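Local coordinates for erythromycin C-12 hydroxylase (Saccharopolyspora erythraea, PDB 2JJN), which hydroxylates the macrolactone ring of erythromycin D at C-12 to give erythromycin C, as a haem-containing cytochrome P450 monooxygenase, at residues H159-G163 / P192-Y196. The protein carries 2 engineered substitutions. Sequence-based numbering, arbitrary orientation. Where two conformers were deposited one is given.
Sequences HEQFG and PLTAY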
ATOM      1  N   HIS A 159      17.862 -12.981  -1.062  1.00 63.01           N
ATOM      2  CA  HIS A 159      17.641 -14.408  -0.787  1.00 63.75           C
ATOM      3  C   HIS A 159      18.227 -14.751   0.582  1.00 64.25           C
ATOM      4  O   HIS A 159      19.292 -15.387   0.704  1.00 64.53           O
ATOM      5  CB  HIS A 159      18.233 -15.290  -1.895  1.00 63.84           C
ATOM      6  N   GLU A 160      17.517 -14.295   1.614  1.00 64.71           N
ATOM      7  CA  GLU A 160      18.017 -14.349   2.977  1.00 64.72           C
ATOM      8  C   GLU A 160      16.891 -14.515   3.995  1.00 64.58           C
ATOM      9  O   GLU A 160      15.720 -14.722   3.641  1.00 64.71           O
ATOM     10  CB  GLU A 160      18.862 -13.093   3.291  1.00 64.81           C
ATOM     11  N   GLN A 161      17.281 -14.380   5.259  1.00 64.19           N
ATOM     12  CA  GLN A 161      16.506 -14.781   6.416  1.00 63.58           C
ATOM     13  C   GLN A 161      15.333 -13.907   6.811  1.00 63.11           C
ATOM     14  O   GLN A 161      14.642 -14.224   7.789  1.00 62.93           O
ATOM     15  CB  GLN A 161      17.448 -14.848   7.607  1.00 64.01           C
ATOM     16  CG  GLN A 161      17.727 -13.512   8.293  1.00 64.53           C
ATOM     17  CD  GLN A 161      16.690 -13.158   9.363  1.00 64.65           C
ATOM     18  OE1 GLN A 161      16.116 -12.071   9.349  1.00 67.17           O
ATOM     19  NE2 GLN A 161      16.446 -14.071  10.284  1.00 65.19           N
ATOM     20  N   PHE A 162      15.114 -12.811   6.088  1.00 62.46           N
ATOM     21  CA  PHE A 162      14.216 -11.759   6.575  1.00 61.69           C
ATOM     22  C   PHE A 162      12.731 -12.105   6.435  1.00 61.03           C
ATOM     23  O   PHE A 162      11.893 -11.591   7.185  1.00 61.22           O
ATOM     24  CB  PHE A 162      14.605 -10.402   5.977  1.00 61.91           C
ATOM     25  CG  PHE A 162      16.090 -10.168   5.975  1.00 62.05           C
ATOM     26  CD1 PHE A 162      16.803 -10.138   7.176  1.00 62.52           C
ATOM     27  CD2 PHE A 162      16.788 -10.023   4.779  1.00 62.43           C
ATOM     28  CE1 PHE A 162      18.186  -9.955   7.184  1.00 61.96           C
ATOM     29  CE2 PHE A 162      18.170  -9.833   4.778  1.00 62.46           C
ATOM     30  CZ  PHE A 162      18.867  -9.803   5.983  1.00 62.07           C
ATOM     31  N   GLY A 163      12.415 -13.005   5.506  1.00 59.61           N
ATOM     32  CA  GLY A 163      11.063 -13.531   5.399  1.00 58.40           C
ATOM     33  C   GLY A 163      10.172 -12.785   4.440  1.00 57.12           C
ATOM     34  O   GLY A 163      10.642 -12.193   3.463  1.00 57.68           O
ATOM     35  N   PRO A 192      15.150  -7.765  12.185  1.00 23.00           N
ATOM     36  CA  PRO A 192      16.281  -8.267  11.414  1.00 23.37           C
ATOM     37  C   PRO A 192      16.474  -7.535  10.069  1.00 22.65           C
ATOM     38  O   PRO A 192      17.625  -7.380   9.624  1.00 21.97           O
ATOM     39  CB  PRO A 192      15.941  -9.751  11.202  1.00 24.12           C
ATOM     40  CG  PRO A 192      15.021 -10.056  12.318  1.00 24.34           C
ATOM     41  CD  PRO A 192      14.159  -8.847  12.435  1.00 23.51           C
ATOM     42  N   LEU A 193      15.377  -7.070   9.471  1.00 21.58           N
ATOM     43  CA  LEU A 193      15.489  -6.422   8.170  1.00 21.99           C
ATOM     44  C   LEU A 193      16.089  -5.049   8.435  1.00 21.26           C
ATOM     45  O   LEU A 193      16.988  -4.604   7.711  1.00 21.14           O
ATOM     46  CB  LEU A 193      14.112  -6.256   7.539  1.00 22.04           C
ATOM     47  CG  LEU A 193      14.086  -5.440   6.242  1.00 22.55           C
ATOM     48  CD1 LEU A 193      15.123  -5.886   5.170  1.00 25.11           C
ATOM     49  CD2 LEU A 193      12.626  -5.422   5.696  1.00 24.17           C
ATOM     50  N   THR A 194      15.604  -4.391   9.474  1.00 20.42           N
ATOM     51  CA  THR A 194      16.119  -3.068   9.828  1.00 20.72           C
ATOM     52  C   THR A 194      17.603  -3.131  10.191  1.00 20.76           C
ATOM     53  O   THR A 194      18.396  -2.259   9.790  1.00 21.51           O
ATOM     54  CB  THR A 194      15.258  -2.410  10.930  1.00 21.37           C
ATOM     55  OG1 THR A 194      13.930  -2.232  10.414  0.50 21.88           O
ATOM     56  CG2 THR A 194      15.837  -1.057  11.338  0.50 19.29           C
ATOM     57  N   ALA A 195      18.010  -4.152  10.940  1.00 19.76           N
ATOM     58  CA  ALA A 195      19.454  -4.302  11.274  1.00 19.60           C
ATOM     59  C   ALA A 195      20.302  -4.484  10.020  1.00 20.59           C
ATOM     60  O   ALA A 195      21.390  -3.941   9.907  1.00 21.80           O
ATOM     61  CB  ALA A 195      19.646  -5.484  12.211  1.00 21.12           C
ATOM     62  N   TYR A 196      19.824  -5.313   9.089  1.00 20.53           N
ATOM     63  CA  TYR A 196      20.510  -5.503   7.809  1.00 20.86           C
ATOM     64  C   TYR A 196      20.631  -4.158   7.075  1.00 20.60           C
ATOM     65  O   TYR A 196      21.713  -3.804   6.597  1.00 21.44           O
ATOM     66  CB  TYR A 196      19.715  -6.480   6.947  1.00 21.60           C
ATOM     67  CG  TYR A 196      20.248  -6.623   5.566  1.00 23.46           C
ATOM     68  CD1 TYR A 196      21.378  -7.394   5.309  1.00 27.31           C
ATOM     69  CD2 TYR A 196      19.615  -5.984   4.501  1.00 24.90           C
ATOM     70  CE1 TYR A 196      21.877  -7.515   3.997  1.00 30.49           C
ATOM     71  CE2 TYR A 196      20.092  -6.107   3.194  1.00 28.58           C
ATOM     72  CZ  TYR A 196      21.217  -6.868   2.953  1.00 28.36           C
ATOM     73  OH  TYR A 196      21.695  -6.973   1.639  1.00 32.10           O
TER
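The loop between the E and F helices of this cytochrome P450 meets the G helix through F162, whose ring packs against P192, L193 and Y196 on one turn of helix 180-206. F162 has CG anti to its carbonyl carbon (chi1 -43°), which turns the ring to the helix. Its far end does most of the touching: CZ lies 3.5 Å from CG of Y196, and CE2 stands over one face of the tyrosine ring, displaced to the rim. The two ring planes are inclined at 43°, with centroids 4.9 Å apart. With CG of Y196 anti to the backbone N (chi1 173°), the tyrosine ring lies beside F162; CB, set by the helix, also touches CZ and CE1.

In the P450 fold the F and G helices form a lid over the substrate side of the haem, here in a closed state, and this contact joins the loop leading into F to the middle of G. The helix is kinked here: neither N of P192, which carries no hydrogen, nor N of L193 bonds to the turn before. CE1 of F162 approaches O of P192 at 3.6 Å, while that oxygen accepts the backbone bond from N of Y196. L193 also packs on L239 and L240 of helix 228-259. Q161, exposed and bent at chi2, crosses P192 at about a right angle; its OE1 lies 3.0 Å from CB of P192, a doubtfully short approach.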